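Local coordinates for twin-arginine translocation pathway signal (Rhodoferax ferrireducens, PDB 5IM2), which probably serves as the extracytoplasmic solute-binding component of a TRAP transporter, and holds a copurified benzoate in its pocket, at residues V128-F133 against Y259-V264; G171-K176 against S249-A254; D177-T182 against K314-A319; G188-G193 against T225-A230. All blocks are in the same frame, centred on the assembly; numbering follows the deposited sequence.

Contact 1: residues V128-F133 against Y259-V264. With BEZ (benzoic acid), chain B.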
loop_
_atom_site.group_PDB
_atom_site.type_symbol
_atom_site.label_atom_id
_atom_site.label_comp_id
_atom_site.label_asym_id
_atom_site.label_seq_id
_atom_site.Cartn_x
_atom_site.Cartn_y
_atom_site.Cartn_z
ATOM N N VAL A 128 -6.666 -9.650 1.297
ATOM C CA VAL A 128 -8.067 -9.470 0.953
ATOM C C VAL A 128 -8.318 -8.024 0.513
ATOM O O VAL A 128 -9.201 -7.748 -0.312
ATOM C CB VAL A 128 -8.943 -9.895 2.153
ATOM C CG1 VAL A 128 -8.801 -8.931 3.323
ATOM C CG2 VAL A 128 -10.387 -10.076 1.718
ATOM N N PHE A 129 -7.556 -7.083 1.055
ATOM C CA PHE A 129 -7.781 -5.663 0.762
ATOM C C PHE A 129 -7.216 -5.231 -0.573
ATOM O O PHE A 129 -7.539 -4.124 -1.047
ATOM C CB PHE A 129 -7.196 -4.811 1.891
ATOM C CG PHE A 129 -7.983 -4.939 3.146
ATOM C CD1 PHE A 129 -9.194 -4.281 3.289
ATOM C CD2 PHE A 129 -7.589 -5.825 4.150
ATOM C CE1 PHE A 129 -9.957 -4.466 4.404
ATOM C CE2 PHE A 129 -8.353 -6.008 5.278
ATOM C CZ PHE A 129 -9.539 -5.348 5.406
ATOM N N GLU A 130 -6.435 -6.106 -1.198
ATOM C CA GLU A 130 -5.815 -5.899 -2.499
ATOM C C GLU A 130 -6.614 -6.535 -3.629
ATOM O O GLU A 130 -6.233 -6.400 -4.796
ATOM C CB GLU A 130 -4.384 -6.463 -2.500
ATOM C CG GLU A 130 -3.516 -5.738 -1.477
ATOM C CD GLU A 130 -2.080 -6.217 -1.407
ATOM O OE1 GLU A 130 -1.746 -7.249 -2.007
ATOM O OE2 GLU A 130 -1.288 -5.541 -0.724
ATOM N N LEU A 131 -7.753 -7.160 -3.324
ATOM C CA LEU A 131 -8.580 -7.786 -4.337
ATOM C C LEU A 131 -9.335 -6.731 -5.136
ATOM O O LEU A 131 -9.461 -5.578 -4.716
ATOM C CB LEU A 131 -9.567 -8.763 -3.690
ATOM C CG LEU A 131 -8.938 -9.927 -2.914
ATOM C CD1 LEU A 131 -9.996 -10.664 -2.185
ATOM C CD2 LEU A 131 -8.215 -10.857 -3.854
ATOM N N PRO A 132 -9.845 -7.083 -6.304
ATOM C CA PRO A 132 -10.419 -6.046 -7.162
ATOM C C PRO A 132 -11.629 -5.382 -6.510
ATOM O O PRO A 132 -12.491 -6.049 -5.923
ATOM C CB PRO A 132 -10.784 -6.810 -8.440
ATOM C CG PRO A 132 -9.804 -7.887 -8.473
ATOM C CD PRO A 132 -9.644 -8.336 -7.046
ATOM N N PHE A 133 -11.677 -4.059 -6.612
ATOM C CA PHE A 133 -12.875 -3.276 -6.255
ATOM C C PHE A 133 -13.346 -3.581 -4.825
ATOM O O PHE A 133 -14.515 -3.919 -4.576
ATOM C CB PHE A 133 -13.977 -3.506 -7.291
ATOM C CG PHE A 133 -13.581 -3.047 -8.669
ATOM C CD1 PHE A 133 -13.620 -1.714 -8.989
ATOM C CD2 PHE A 133 -13.124 -3.936 -9.619
ATOM C CE1 PHE A 133 -13.236 -1.267 -10.209
ATOM C CE2 PHE A 133 -12.738 -3.496 -10.857
ATOM C CZ PHE A 133 -12.808 -2.154 -11.173
ATOM N N TYR A 259 -7.840 -1.304 -7.482
ATOM C CA TYR A 259 -7.087 -1.989 -6.435
ATOM C C TYR A 259 -6.489 -0.955 -5.483
ATOM O O TYR A 259 -6.399 0.234 -5.787
ATOM C CB TYR A 259 -5.959 -2.891 -7.015
ATOM C CG TYR A 259 -4.723 -2.104 -7.331
ATOM C CD1 TYR A 259 -4.619 -1.375 -8.499
ATOM C CD2 TYR A 259 -3.685 -2.028 -6.414
ATOM C CE1 TYR A 259 -3.500 -0.583 -8.759
ATOM C CE2 TYR A 259 -2.559 -1.245 -6.667
ATOM C CZ TYR A 259 -2.481 -0.524 -7.836
ATOM O OH TYR A 259 -1.367 0.258 -8.074
ATOM N N THR A 260 -6.059 -1.451 -4.331
ATOM C CA THR A 260 -5.114 -0.747 -3.474
ATOM C C THR A 260 -4.127 -1.766 -2.917
ATOM O O THR A 260 -4.321 -2.986 -3.010
ATOM C CB THR A 260 -5.841 0.039 -2.379
ATOM O OG1 THR A 260 -4.889 0.852 -1.693
ATOM C CG2 THR A 260 -6.558 -0.870 -1.385
ATOM N N ALA A 261 -3.028 -1.260 -2.373
ATOM C CA ALA A 261 -2.037 -2.097 -1.717
ATOM C C ALA A 261 -2.037 -1.799 -0.224
ATOM O O ALA A 261 -2.373 -0.703 0.198
ATOM C CB ALA A 261 -0.638 -1.880 -2.308
ATOM N N THR A 262 -1.669 -2.802 0.566
ATOM C CA THR A 262 -1.592 -2.680 2.005
ATOM C C THR A 262 -0.177 -2.383 2.452
ATOM O O THR A 262 0.799 -2.795 1.829
ATOM C CB THR A 262 -2.078 -3.944 2.712
ATOM O OG1 THR A 262 -1.288 -5.066 2.325
ATOM C CG2 THR A 262 -3.500 -4.191 2.374
ATOM N N PHE A 263 -0.092 -1.670 3.564
ATOM C CA PHE A 263 1.161 -1.298 4.185
ATOM C C PHE A 263 1.089 -1.632 5.661
ATOM O O PHE A 263 0.017 -1.534 6.272
ATOM C CB PHE A 263 1.442 0.222 4.047
ATOM C CG PHE A 263 1.505 0.696 2.635
ATOM C CD1 PHE A 263 0.353 0.922 1.923
ATOM C CD2 PHE A 263 2.744 0.886 2.006
ATOM C CE1 PHE A 263 0.421 1.338 0.612
ATOM C CE2 PHE A 263 2.810 1.306 0.706
ATOM C CZ PHE A 263 1.629 1.541 0.010
ATOM N N VAL A 264 2.237 -1.985 6.222
ATOM C CA VAL A 264 2.376 -2.230 7.651
ATOM C C VAL A 264 3.481 -1.345 8.218
ATOM O O VAL A 264 4.555 -1.197 7.618
ATOM C CB VAL A 264 2.647 -3.717 7.952
ATOM C CG1 VAL A 264 3.959 -4.148 7.362
ATOM C CG2 VAL A 264 2.596 -3.950 9.457
HETATM C C BEZ B . 3.837 0.638 -4.709
HETATM O O1 BEZ B . 2.971 0.465 -5.615
HETATM O O2 BEZ B . 4.785 -0.176 -4.602
HETATM C C1 BEZ B . 3.742 1.824 -3.798
HETATM C C2 BEZ B . 4.689 2.000 -2.792
HETATM C C3 BEZ B . 4.599 3.129 -1.976
HETATM C C4 BEZ B . 3.568 4.035 -2.161
HETATM C C5 BEZ B . 2.618 3.843 -3.144
HETATM C C6 BEZ B . 2.707 2.720 -3.975
HETATM O O HOH W 1 -8.077 -3.536 -3.605
HETATM O O HOH W 2 0.518 -6.436 0.883
#
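E130 reaches across to T262 and packs its CG 3.3 Å from T260 O, with its own CA making a CA-H...O contact to the same oxygen. T260 O has no hydrogen-bond partner in the model, so this dense part of the contact buries a carbonyl against carbon. Beyond CG the chain runs extended (chi2 -180°) and carries OE2 to T262 N, which binds the anti lone pair of OE2 at 3.1 Å, nearly straight at 171°. Here the 3-10 turn ending at E130 meets the chain entering strand 262-267 of the five-stranded sheet, whose F263 has benzoate C3 at its ring edge. OE1 is bound by T195. An alanine in place of E130 would probably leave T262 N and T195 OG1 without their carboxylate partner and open a gap beside T260 O. The looser side is watered: one water links F129 O, L131 O and T260 N, and another lies 2.6 Å from E130 OE2 and 2.7 Å from T262 OG1.

Contact 2: residues G171-K176 against S249-A254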
loop_
_atom_site.group_PDB
_atom_site.type_symbol
_atom_site.label_atom_id
_atom_site.label_comp_id
_atom_site.label_asym_id
_atom_site.label_seq_id
_atom_site.Cartn_x
_atom_site.Cartn_y
_atom_site.Cartn_z
ATOM N N GLY A 171 -5.787 2.802 -7.266
ATOM C CA GLY A 171 -4.738 2.561 -8.239
ATOM C C GLY A 171 -5.032 3.172 -9.602
ATOM O O GLY A 171 -6.183 3.293 -10.034
ATOM N N VAL A 172 -3.959 3.585 -10.293
ATOM C CA VAL A 172 -4.044 4.223 -11.602
ATOM C C VAL A 172 -3.070 3.496 -12.529
ATOM O O VAL A 172 -2.045 2.977 -12.083
ATOM C CB VAL A 172 -3.705 5.742 -11.478
ATOM C CG1 VAL A 172 -3.623 6.443 -12.812
ATOM C CG2 VAL A 172 -4.699 6.450 -10.564
ATOM N N PHE A 173 -3.392 3.454 -13.820
ATOM C CA PHE A 173 -2.479 2.929 -14.831
ATOM C C PHE A 173 -1.627 4.053 -15.417
ATOM O O PHE A 173 -2.163 5.065 -15.878
ATOM C CB PHE A 173 -3.231 2.271 -15.992
ATOM C CG PHE A 173 -4.018 1.050 -15.624
ATOM C CD1 PHE A 173 -3.393 -0.055 -15.065
ATOM C CD2 PHE A 173 -5.376 0.994 -15.881
ATOM C CE1 PHE A 173 -4.122 -1.183 -14.735
ATOM C CE2 PHE A 173 -6.106 -0.148 -15.596
ATOM C CZ PHE A 173 -5.478 -1.234 -15.024
ATOM N N HIS A 174 -0.322 3.815 -15.507
ATOM C CA HIS A 174 0.628 4.757 -16.089
ATOM C C HIS A 174 1.386 4.017 -17.176
ATOM O O HIS A 174 2.070 3.029 -16.888
ATOM C CB HIS A 174 1.585 5.286 -15.025
ATOM C CG HIS A 174 0.878 5.714 -13.780
ATOM N ND1 HIS A 174 0.353 6.978 -13.627
ATOM C CD2 HIS A 174 0.577 5.039 -12.644
ATOM C CE1 HIS A 174 -0.266 7.060 -12.464
ATOM N NE2 HIS A 174 -0.143 5.897 -11.841
ATOM N N THR A 175 1.247 4.468 -18.422
ATOM C CA THR A 175 1.848 3.770 -19.551
ATOM C C THR A 175 2.666 4.724 -20.404
ATOM O O THR A 175 2.404 5.923 -20.463
ATOM C CB THR A 175 0.782 3.119 -20.410
ATOM O OG1 THR A 175 -0.233 4.090 -20.675
ATOM C CG2 THR A 175 0.147 1.930 -19.661
ATOM N N LYS A 176 3.655 4.168 -21.087
ATOM C CA LYS A 176 4.527 4.977 -21.919
ATOM C C LYS A 176 3.863 5.389 -23.233
ATOM O O LYS A 176 3.985 6.547 -23.645
ATOM C CB LYS A 176 5.829 4.213 -22.194
ATOM C CG LYS A 176 6.720 4.055 -20.963
ATOM C CD LYS A 176 8.122 3.608 -21.314
ATOM C CE LYS A 176 8.254 2.113 -21.285
ATOM N NZ LYS A 176 9.589 1.677 -21.813
ATOM N N SER A 249 -4.538 6.438 -16.856
ATOM C CA SER A 249 -5.949 6.091 -16.793
ATOM C C SER A 249 -6.320 5.828 -15.339
ATOM O O SER A 249 -5.849 4.859 -14.738
ATOM C CB SER A 249 -6.247 4.884 -17.678
ATOM O OG SER A 249 -6.303 5.335 -19.013
ATOM N N GLU A 250 -7.151 6.703 -14.781
ATOM C CA GLU A 250 -7.750 6.516 -13.475
ATOM C C GLU A 250 -9.176 5.992 -13.650
ATOM O O GLU A 250 -9.704 5.916 -14.755
ATOM C CB GLU A 250 -7.722 7.837 -12.687
ATOM C CG GLU A 250 -8.530 8.932 -13.361
ATOM C CD GLU A 250 -8.245 10.358 -12.857
ATOM O OE1 GLU A 250 -7.311 10.575 -12.045
ATOM O OE2 GLU A 250 -8.975 11.275 -13.300
ATOM N N PHE A 251 -9.780 5.583 -12.539
ATOM C CA PHE A 251 -11.157 5.108 -12.524
ATOM C C PHE A 251 -12.050 6.163 -11.892
ATOM O O PHE A 251 -11.755 6.644 -10.795
ATOM C CB PHE A 251 -11.259 3.796 -11.742
ATOM C CG PHE A 251 -10.779 2.621 -12.522
ATOM C CD1 PHE A 251 -9.434 2.375 -12.653
ATOM C CD2 PHE A 251 -11.675 1.813 -13.193
ATOM C CE1 PHE A 251 -8.987 1.298 -13.416
ATOM C CE2 PHE A 251 -11.231 0.734 -13.941
ATOM C CZ PHE A 251 -9.909 0.492 -14.066
ATOM N N ASP A 252 -13.118 6.536 -12.584
ATOM C CA ASP A 252 -14.077 7.448 -11.976
ATOM C C ASP A 252 -14.547 6.852 -10.648
ATOM O O ASP A 252 -14.864 5.653 -10.588
ATOM C CB ASP A 252 -15.270 7.698 -12.896
ATOM C CG ASP A 252 -16.150 8.842 -12.408
ATOM O OD1 ASP A 252 -15.857 10.001 -12.761
ATOM O OD2 ASP A 252 -17.120 8.586 -11.662
ATOM N N PRO A 253 -14.614 7.640 -9.570
ATOM C CA PRO A 253 -15.025 7.079 -8.272
ATOM C C PRO A 253 -16.343 6.326 -8.304
ATOM O O PRO A 253 -16.525 5.383 -7.523
ATOM C CB PRO A 253 -15.131 8.322 -7.380
ATOM C CG PRO A 253 -14.377 9.370 -8.065
ATOM C CD PRO A 253 -14.480 9.100 -9.526
ATOM N N ALA A 254 -17.282 6.737 -9.159
ATOM C CA ALA A 254 -18.564 6.045 -9.279
ATOM C C ALA A 254 -18.399 4.563 -9.568
ATOM O O ALA A 254 -19.296 3.770 -9.255
ATOM C CB ALA A 254 -19.414 6.684 -10.386
HETATM O O HOH W 3 -8.139 5.556 -10.073
#
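Strands 171-175 and 249-251 run antiparallel, their short axes 4.9 Å apart at closest and 166° between directions. F173 and S249 form a hydrogen-bonded pair: F173 N gives to S249 O at 3.0 Å, with the donor tilted 28° from the carbonyl plane, and S249 N gives to F173 O at 2.9 Å, in the carbonyl plane. Past this pair the direct ladder gives way to a water, which donates to G171 O and accepts from F251 N. F173 and S249 project from one face of the sheet. With CG anti to the carbonyl carbon (chi1 -64°), the F173 ring brings CE2 to within 3.9 Å of F251 CE1, meeting the F251 ring at its edge and near its plane. F328 of helix 322-332 touches both phenylalanines, making a small aromatic group over the strands. V172 lies alongside E250, pointing the same way; V172 CG2 meets E250 CB at 3.9 Å, while V172 CG1 comes 3.3 Å from S249 O. The carboxylate of E250 leads off to a salt bridge with R307 and a hydrogen bond from W233, and S249 OG bonds I180 O. Beyond the strand, D252 OD2 accepts from A254 N in an Asx turn. The pairing joins two neighbouring inner strands of the mixed six-stranded sheet in one lobe of the bilobal solute-binding fold.

Contact 3: residues D177-T182 against K314-A319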
loop_
_atom_site.group_PDB
_atom_site.type_symbol
_atom_site.label_atom_id
_atom_site.label_comp_id
_atom_site.label_asym_id
_atom_site.label_seq_id
_atom_site.Cartn_x
_atom_site.Cartn_y
_atom_site.Cartn_z
ATOM N N ASP A 177 3.157 4.464 -23.895
ATOM C CA ASP A 177 2.752 4.640 -25.290
ATOM C C ASP A 177 1.264 4.436 -25.557
ATOM O O ASP A 177 0.726 5.060 -26.480
ATOM C CB ASP A 177 3.520 3.664 -26.193
ATOM C CG ASP A 177 5.030 3.805 -26.081
ATOM O OD1 ASP A 177 5.563 4.915 -26.306
ATOM O OD2 ASP A 177 5.691 2.787 -25.769
ATOM N N LYS A 178 0.598 3.532 -24.832
ATOM C CA LYS A 178 -0.785 3.162 -25.135
ATOM C C LYS A 178 -1.727 3.769 -24.112
ATOM O O LYS A 178 -1.560 3.561 -22.910
ATOM C CB LYS A 178 -1.020 1.641 -25.157
ATOM C CG LYS A 178 -2.254 1.320 -26.052
ATOM C CD LYS A 178 -2.571 -0.139 -26.264
ATOM C CE LYS A 178 -3.589 -0.311 -27.401
ATOM N NZ LYS A 178 -2.954 -0.609 -28.740
ATOM N N GLN A 179 -2.734 4.491 -24.597
ATOM C CA GLN A 179 -3.815 4.891 -23.709
ATOM C C GLN A 179 -4.713 3.704 -23.386
ATOM O O GLN A 179 -5.094 2.936 -24.272
ATOM C CB GLN A 179 -4.632 5.996 -24.354
ATOM C CG GLN A 179 -5.807 6.455 -23.515
ATOM C CD GLN A 179 -6.457 7.692 -24.104
ATOM O OE1 GLN A 179 -7.002 7.656 -25.215
ATOM N NE2 GLN A 179 -6.393 8.798 -23.370
ATOM N N ILE A 180 -5.077 3.572 -22.115
ATOM C CA ILE A 180 -5.915 2.474 -21.634
ATOM C C ILE A 180 -7.339 3.005 -21.496
ATOM O O ILE A 180 -7.679 3.661 -20.508
ATOM C CB ILE A 180 -5.403 1.910 -20.304
ATOM C CG1 ILE A 180 -3.917 1.514 -20.388
ATOM C CG2 ILE A 180 -6.265 0.737 -19.865
ATOM C CD1 ILE A 180 -3.596 0.591 -21.507
ATOM N N LYS A 181 -8.187 2.752 -22.490
ATOM C CA LYS A 181 -9.597 3.102 -22.363
ATOM C C LYS A 181 -10.458 1.915 -21.962
ATOM O O LYS A 181 -11.415 2.074 -21.195
ATOM C CB LYS A 181 -10.125 3.689 -23.667
ATOM C CG LYS A 181 -9.833 5.159 -23.844
ATOM C CD LYS A 181 -10.512 5.649 -25.104
ATOM C CE LYS A 181 -10.749 7.135 -25.092
ATOM N NZ LYS A 181 -11.741 7.488 -26.137
ATOM N N THR A 182 -10.135 0.726 -22.473
ATOM C CA THR A 182 -10.814 -0.514 -22.123
ATOM C C THR A 182 -9.785 -1.576 -21.748
ATOM O O THR A 182 -8.589 -1.441 -22.022
ATOM C CB THR A 182 -11.663 -1.032 -23.291
ATOM O OG1 THR A 182 -10.792 -1.391 -24.370
ATOM C CG2 THR A 182 -12.618 0.031 -23.790
ATOM N N LYS A 314 2.154 17.964 -19.252
ATOM C CA LYS A 314 1.461 17.812 -20.531
ATOM C C LYS A 314 1.264 16.338 -20.879
ATOM O O LYS A 314 1.521 15.897 -22.000
ATOM C CB LYS A 314 2.205 18.540 -21.659
ATOM C CG LYS A 314 2.547 19.967 -21.360
ATOM C CD LYS A 314 1.309 20.818 -21.125
ATOM C CE LYS A 314 1.692 22.140 -20.470
ATOM N NZ LYS A 314 0.518 23.007 -20.182
ATOM N N ASN A 315 0.803 15.573 -19.900
ATOM C CA ASN A 315 0.450 14.180 -20.108
ATOM C C ASN A 315 -1.058 14.064 -20.279
ATOM O O ASN A 315 -1.818 14.963 -19.913
ATOM C CB ASN A 315 0.918 13.313 -18.931
ATOM C CG ASN A 315 2.425 13.186 -18.860
ATOM O OD1 ASN A 315 3.142 13.755 -19.681
ATOM N ND2 ASN A 315 2.919 12.425 -17.879
ATOM N N THR A 316 -1.487 12.928 -20.818
ATOM C CA THR A 316 -2.892 12.677 -21.098
ATOM C C THR A 316 -3.475 11.818 -19.983
ATOM O O THR A 316 -3.027 10.688 -19.764
ATOM C CB THR A 316 -3.060 11.997 -22.455
ATOM O OG1 THR A 316 -2.420 12.793 -23.466
ATOM C CG2 THR A 316 -4.537 11.836 -22.806
ATOM N N ILE A 317 -4.465 12.366 -19.285
ATOM C CA ILE A 317 -5.185 11.690 -18.218
ATOM C C ILE A 317 -6.575 11.366 -18.731
ATOM O O ILE A 317 -7.281 12.247 -19.240
ATOM C CB ILE A 317 -5.296 12.561 -16.955
ATOM C CG1 ILE A 317 -3.928 12.939 -16.418
ATOM C CG2 ILE A 317 -6.101 11.846 -15.903
ATOM C CD1 ILE A 317 -4.015 13.955 -15.284
ATOM N N TYR A 318 -6.993 10.132 -18.526
ATOM C CA TYR A 318 -8.318 9.660 -18.886
ATOM C C TYR A 318 -8.959 9.031 -17.658
ATOM O O TYR A 318 -8.283 8.358 -16.873
ATOM C CB TYR A 318 -8.227 8.651 -20.023
ATOM C CG TYR A 318 -9.536 8.014 -20.429
ATOM C CD1 TYR A 318 -10.469 8.720 -21.172
ATOM C CD2 TYR A 318 -9.838 6.701 -20.076
ATOM C CE1 TYR A 318 -11.663 8.141 -21.551
ATOM C CE2 TYR A 318 -11.035 6.111 -20.451
ATOM C CZ TYR A 318 -11.947 6.835 -21.185
ATOM O OH TYR A 318 -13.139 6.262 -21.580
ATOM N N ALA A 319 -10.258 9.262 -17.488
ATOM C CA ALA A 319 -11.020 8.649 -16.413
ATOM C C ALA A 319 -11.943 7.596 -17.008
ATOM O O ALA A 319 -12.823 7.915 -17.815
ATOM C CB ALA A 319 -11.830 9.676 -15.631
HETATM O O HOH W 4 -4.623 8.397 -20.975
HETATM O O HOH W 5 -13.472 3.672 -21.163
#
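Irregular loop 177-182 passes beside strand 316-319 without pairing with it, the closest CA atoms, those of K181 and Y318, being 7.5 Å apart. Side chains and two waters fill the space between. The K181 and Y318 side chains cross at about a right angle, the lysine passing over one face of the ring with its CG 3.9 Å from the centroid and 19° off the normal, a CH-pi contact. Farther along the same lysine, CE comes 3.8 Å from Y318 CE1. Y318 CG is anti to the backbone N (chi1 176°), which swings the ring out beneath the lysine. At the ring's edge, in its plane, a water lies 2.6 Å from Y318 OH and donates to K181 O, tying the tyrosine to the loop backbone. The extended Q179 brings NE2 to 3.6 Å from T316 CG2 and 3.8 Å from Y318 CB, its amide plane turned 49° from the ring. That NE2 also gives a hydrogen bond to a second water, which donates to T316 O. An alanine replacing Y318 would probably leave the K181 chain without the face it lies on and the water at K181 O without its hydroxyl partner. Strand 316-320 edges the six-stranded sheet beside strand 247-251, I317 leans on helix 303-312, and I180 of the loop packs on F173 and T175 of strand 171-175.

Contact 4: residues G188-G193 against T225-A230. With BEZ (benzoic acid), chain B.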
loop_
_atom_site.group_PDB
_atom_site.type_symbol
_atom_site.label_atom_id
_atom_site.label_comp_id
_atom_site.label_asym_id
_atom_site.label_seq_id
_atom_site.Cartn_x
_atom_site.Cartn_y
_atom_site.Cartn_z
ATOM N N GLY A 188 -1.185 -7.910 -23.744
ATOM C CA GLY A 188 0.218 -8.070 -24.079
ATOM C C GLY A 188 1.134 -6.995 -23.545
ATOM O O GLY A 188 2.345 -7.104 -23.730
ATOM N N LEU A 189 0.613 -5.954 -22.892
ATOM C CA LEU A 189 1.472 -4.970 -22.257
ATOM C C LEU A 189 2.151 -5.537 -21.026
ATOM O O LEU A 189 1.519 -6.178 -20.185
ATOM C CB LEU A 189 0.691 -3.731 -21.829
ATOM C CG LEU A 189 0.066 -2.847 -22.914
ATOM C CD1 LEU A 189 -0.465 -1.556 -22.278
ATOM C CD2 LEU A 189 1.050 -2.519 -24.010
ATOM N N LYS A 190 3.445 -5.262 -20.907
ATOM C CA LYS A 190 4.196 -5.604 -19.702
ATOM C C LYS A 190 3.912 -4.549 -18.640
ATOM O O LYS A 190 4.394 -3.422 -18.739
ATOM C CB LYS A 190 5.690 -5.688 -20.013
ATOM C CG LYS A 190 6.094 -6.881 -20.848
ATOM C CD LYS A 190 7.558 -6.812 -21.229
ATOM C CE LYS A 190 7.898 -5.533 -22.027
ATOM N NZ LYS A 190 9.265 -5.558 -22.652
ATOM N N MET A 191 3.132 -4.918 -17.620
ATOM C CA MET A 191 2.621 -3.997 -16.609
ATOM C C MET A 191 3.110 -4.392 -15.225
ATOM O O MET A 191 2.887 -5.520 -14.782
ATOM C CB MET A 191 1.094 -3.986 -16.625
ATOM C CG MET A 191 0.511 -3.388 -17.893
ATOM S SD MET A 191 0.883 -1.616 -18.134
ATOM C CE MET A 191 0.022 -0.914 -16.727
ATOM N N ARG A 192 3.685 -3.428 -14.511
ATOM C CA ARG A 192 4.143 -3.649 -13.140
ATOM C C ARG A 192 2.992 -3.592 -12.140
ATOM O O ARG A 192 2.128 -2.702 -12.204
ATOM C CB ARG A 192 5.194 -2.602 -12.754
ATOM C CG ARG A 192 5.698 -2.697 -11.333
ATOM C CD ARG A 192 4.837 -1.884 -10.332
ATOM N NE ARG A 192 5.391 -1.994 -8.994
ATOM C CZ ARG A 192 4.895 -1.383 -7.919
ATOM N NH1 ARG A 192 3.805 -0.603 -8.008
ATOM N NH2 ARG A 192 5.491 -1.563 -6.761
ATOM N N GLY A 193 3.024 -4.521 -11.181
ATOM C CA GLY A 193 2.229 -4.410 -9.977
ATOM C C GLY A 193 3.085 -4.634 -8.746
ATOM O O GLY A 193 4.176 -5.215 -8.809
ATOM N N THR A 225 11.885 -3.015 -19.654
ATOM C CA THR A 225 11.337 -4.305 -19.254
ATOM C C THR A 225 9.880 -4.204 -18.847
ATOM O O THR A 225 9.233 -5.241 -18.643
ATOM C CB THR A 225 12.157 -4.946 -18.120
ATOM O OG1 THR A 225 12.293 -4.049 -17.022
ATOM C CG2 THR A 225 13.557 -5.355 -18.631
ATOM N N ILE A 226 9.347 -2.987 -18.698
ATOM C CA ILE A 226 7.915 -2.785 -18.525
ATOM C C ILE A 226 7.449 -1.653 -19.429
ATOM O O ILE A 226 8.191 -0.706 -19.713
ATOM C CB ILE A 226 7.525 -2.498 -17.052
ATOM C CG1 ILE A 226 8.284 -1.298 -16.487
ATOM C CG2 ILE A 226 7.740 -3.733 -16.197
ATOM C CD1 ILE A 226 7.817 -0.925 -15.086
ATOM N N ASP A 227 6.190 -1.772 -19.876
ATOM C CA ASP A 227 5.484 -0.779 -20.669
ATOM C C ASP A 227 4.735 0.235 -19.800
ATOM O O ASP A 227 4.340 1.293 -20.284
ATOM C CB ASP A 227 4.482 -1.491 -21.588
ATOM C CG ASP A 227 5.172 -2.395 -22.618
ATOM O OD1 ASP A 227 6.194 -1.937 -23.155
ATOM O OD2 ASP A 227 4.706 -3.542 -22.900
ATOM N N GLY A 228 4.501 -0.092 -18.546
ATOM C CA GLY A 228 3.657 0.727 -17.702
ATOM C C GLY A 228 3.642 0.140 -16.315
ATOM O O GLY A 228 4.233 -0.920 -16.057
ATOM N N ALA A 229 2.964 0.858 -15.417
ATOM C CA ALA A 229 2.947 0.502 -14.007
ATOM C C ALA A 229 1.608 0.868 -13.402
ATOM O O ALA A 229 1.010 1.892 -13.749
ATOM C CB ALA A 229 4.043 1.216 -13.207
ATOM N N ALA A 230 1.185 0.048 -12.452
ATOM C CA ALA A 230 0.051 0.362 -11.601
ATOM C C ALA A 230 0.595 1.053 -10.352
ATOM O O ALA A 230 1.425 0.485 -9.651
ATOM C CB ALA A 230 -0.695 -0.924 -11.243
HETATM C C BEZ B . 3.837 0.638 -4.709
HETATM O O1 BEZ B . 2.971 0.465 -5.615
HETATM O O2 BEZ B . 4.785 -0.176 -4.602
HETATM C C1 BEZ B . 3.742 1.824 -3.798
HETATM C C2 BEZ B . 4.689 2.000 -2.792
HETATM C C3 BEZ B . 4.599 3.129 -1.976
HETATM C C4 BEZ B . 3.568 4.035 -2.161
HETATM C C5 BEZ B . 2.618 3.843 -3.144
HETATM C C6 BEZ B . 2.707 2.720 -3.975
#
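K190 lays its aliphatic chain along the T225-D227 loop, with CD 3.5 Å from T225 O and CB 3.7 Å from D227 OD2, and NZ goes on to G224 O. That same carboxylate oxygen of D227 accepts from K190 N at 2.9 Å, on its anti side and 29° out of the carboxylate plane. K190 O takes a bond from D227 N and a weak one from G228 N; R192 N to G228 O and A230 N to R192 O form the parallel ladder proper. M191 SD sits 3.7 Å from G228 CA, where a CB on G228 would collide with the sulfur. R192 leaves with CG anti to its N (chi1 178°), bends at chi2, and presents NH1 to benzoate O1 at 2.8 Å and NH2 to O2 at 2.7 Å, a two-bond grip on the carboxylate. A230 O, lying in the guanidinium plane, takes a second bond from NH1, and M212 O one from NH2, which helps fix the group's rotation. Strand 190-193 lies between strands 208-211 and 228-232, with helix 217-223 packed on R192 and I226, and F173 against M191.

In the fold
Contact 1 is buried near the middle of the chain and contact 2 is also buried; contact 4 is partly so, and contact 3 is at the surface. Contacts 2, 3 and 4 share the six-stranded sheet, whereas contact 1 sets a loop against the entry to the five-stranded one; a probable Y259 O to G171 N bond links contacts 1 and 2. Probable bonds between E250 N and Y318 O and between H174 O and A229 N tie contact 2 to contacts 3 and 4. Backbone ladders dominate contacts 2 and 4, a lone carboxylate bond and waters contact 1, and CH-pi packing with water bridges contact 3. Contacts 1 and 4 both reach benzoate, one with an aromatic edge, the other with a guanidinium.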